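Local coordinates for protein purine nucleoside phosphorylase (Thermus thermophilus, PDB 6TK9) that probably catalyses the phosphorolysis of purine nucleosides such as inosine and guanosine, releasing the free base and ribose 1-phosphate, at residues Pro21-Val26 / Thr106-Ser111. Sequence-based numbering, arbitrary orientation.
Sequences PEVGLV and TFLLTS
Gly24 and Phe107 face each other across two parallel neighbours of the central mixed sheet in this phosphorylase-superfamily α/β fold, strands 23-27 and 106-115, and they illustrate how a residue without a side chain lets an aromatic ring fold over a backbone. The Phe107 ring lies with one face over Gly24 CA, a CH-pi contact of 3.8 Å from that carbon to the ring centroid; with the ring placed as it is, Phe107 CE2 occupies the side where a CB of residue 24 would point. Val26 CG2 approaches the ring edge and also meets Leu109 CD2 at 3.8 Å, and helix 213-222 covers Phe107, Val26 and Leu109. The sheet face of Leu25 and Leu108 is packed as well: Leu25 CG stands anti to its backbone N (chi1 167°), and CD1 reaches Leu108 CB at 3.7 Å and also meets Thr110 CG2, while Val23 CG1 and Leu108 CD1 are 4.3 Å apart. Helix 257-270 packs against both leucines. The loose side lies at the start of the pairing, where Glu22 is exposed and the end of its side chain leads away from residues 106-111. From Gly24 onward a ladder of backbone bonds takes over: Gly24 N donates to Thr106 O, Leu108 N to Gly24 O from above the carbonyl plane, and Val26 N to Leu108 O almost straight in line with the carbonyl. At the far end Thr110 donates twice to Val26 O, and its OG1 is also bonded to Gly28 N. An alanine at Thr110 would probably leave Val26 O with a single grip from this strand and Gly28 N without its hydroxyl partner. Of the two donors, Thr110 N sits 3.0 Å from Val26 O, while Thr110 OG1 comes to 2.7 Å, in the carbonyl plane and on a lone pair.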
loop_
_atom_site.group_PDB
_atom_site.type_symbol
_atom_site.label_atom_id
_atom_site.label_comp_id
_atom_site.label_asym_id
_atom_site.label_seq_id
_atom_site.Cartn_x
_atom_site.Cartn_y
_atom_site.Cartn_z
ATOM N N PRO A 21 43.699 15.267 2.333
ATOM C CA PRO A 21 42.570 15.475 1.437
ATOM C C PRO A 21 41.435 16.237 2.129
ATOM O O PRO A 21 41.290 16.104 3.315
ATOM C CB PRO A 21 42.124 14.039 1.171
ATOM C CG PRO A 21 42.321 13.376 2.518
ATOM C CD PRO A 21 43.625 13.963 3.014
ATOM N N GLU A 22 40.651 16.983 1.356
ATOM C CA GLU A 22 39.443 17.712 1.823
ATOM C C GLU A 22 38.185 16.924 1.455
ATOM O O GLU A 22 37.180 17.093 2.138
ATOM C CB GLU A 22 39.401 19.104 1.196
ATOM C CG GLU A 22 40.365 20.052 1.879
ATOM C CD GLU A 22 40.677 21.351 1.162
ATOM O OE1 GLU A 22 40.097 21.607 0.076
ATOM O OE2 GLU A 22 41.517 22.098 1.697
ATOM N N VAL A 23 38.245 16.098 0.414
ATOM C CA VAL A 23 37.047 15.465 -0.187
ATOM C C VAL A 23 37.358 13.993 -0.436
ATOM O O VAL A 23 38.356 13.684 -1.094
ATOM C CB VAL A 23 36.595 16.189 -1.468
ATOM C CG1 VAL A 23 35.407 15.494 -2.118
ATOM C CG2 VAL A 23 36.256 17.648 -1.204
ATOM N N GLY A 24 36.515 13.132 0.123
ATOM C CA GLY A 24 36.492 11.693 -0.154
ATOM C C GLY A 24 35.593 11.456 -1.327
ATOM O O GLY A 24 34.650 12.200 -1.486
ATOM N N LEU A 25 35.897 10.454 -2.124
ATOM C CA LEU A 25 35.122 10.105 -3.325
ATOM C C LEU A 25 35.273 8.595 -3.510
ATOM O O LEU A 25 36.412 8.169 -3.638
ATOM C CB LEU A 25 35.704 10.925 -4.478
ATOM C CG LEU A 25 35.263 10.507 -5.875
ATOM C CD1 LEU A 25 33.781 10.774 -6.086
ATOM C CD2 LEU A 25 36.080 11.235 -6.923
ATOM N N VAL A 26 34.181 7.830 -3.419
ATOM C CA VAL A 26 34.168 6.341 -3.555
ATOM C C VAL A 26 33.576 6.035 -4.926
ATOM O O VAL A 26 32.439 6.460 -5.188
ATOM C CB VAL A 26 33.380 5.640 -2.425
ATOM C CG1 VAL A 26 33.261 4.142 -2.653
ATOM C CG2 VAL A 26 33.976 5.881 -1.050
ATOM N N THR A 106 34.003 15.711 3.900
ATOM C CA THR A 106 32.931 15.668 2.868
ATOM C C THR A 106 33.211 14.490 1.931
ATOM O O THR A 106 34.367 14.386 1.453
ATOM C CB THR A 106 32.819 16.989 2.096
ATOM O OG1 THR A 106 32.460 18.005 3.026
ATOM C CG2 THR A 106 31.769 16.980 1.008
ATOM N N PHE A 107 32.193 13.651 1.686
ATOM C CA PHE A 107 32.310 12.389 0.914
ATOM C C PHE A 107 31.233 12.323 -0.157
ATOM O O PHE A 107 30.072 12.601 0.154
ATOM C CB PHE A 107 32.180 11.181 1.832
ATOM C CG PHE A 107 33.485 10.583 2.271
ATOM C CD1 PHE A 107 34.141 11.060 3.388
ATOM C CD2 PHE A 107 34.037 9.524 1.577
ATOM C CE1 PHE A 107 35.338 10.492 3.792
ATOM C CE2 PHE A 107 35.235 8.959 1.976
ATOM C CZ PHE A 107 35.883 9.444 3.087
ATOM N N LEU A 108 31.646 11.956 -1.370
ATOM C CA LEU A 108 30.779 11.664 -2.535
ATOM C C LEU A 108 30.775 10.140 -2.691
ATOM O O LEU A 108 31.814 9.589 -3.053
ATOM C CB LEU A 108 31.345 12.346 -3.792
ATOM C CG LEU A 108 30.971 13.815 -4.029
ATOM C CD1 LEU A 108 31.243 14.704 -2.815
ATOM C CD2 LEU A 108 31.692 14.374 -5.243
ATOM N N LEU A 109 29.673 9.471 -2.386
ATOM C CA LEU A 109 29.581 8.001 -2.559
ATOM C C LEU A 109 28.885 7.711 -3.888
ATOM O O LEU A 109 27.768 8.183 -4.060
ATOM C CB LEU A 109 28.813 7.414 -1.376
ATOM C CG LEU A 109 29.330 7.821 -0.001
ATOM C CD1 LEU A 109 28.351 7.388 1.072
ATOM C CD2 LEU A 109 30.707 7.238 0.259
ATOM N N THR A 110 29.539 6.982 -4.787
ATOM C CA THR A 110 29.031 6.672 -6.142
ATOM C C THR A 110 28.867 5.158 -6.259
ATOM O O THR A 110 29.671 4.430 -5.643
ATOM C CB THR A 110 29.933 7.252 -7.247
ATOM O OG1 THR A 110 31.019 6.361 -7.523
ATOM C CG2 THR A 110 30.457 8.632 -6.900
ATOM N N SER A 111 27.877 4.722 -7.043
ATOM C CA SER A 111 27.486 3.300 -7.217
ATOM C C SER A 111 26.858 3.120 -8.600
ATOM O O SER A 111 26.346 4.109 -9.167
ATOM C CB SER A 111 26.530 2.869 -6.124
ATOM O OG SER A 111 25.480 3.819 -5.981
#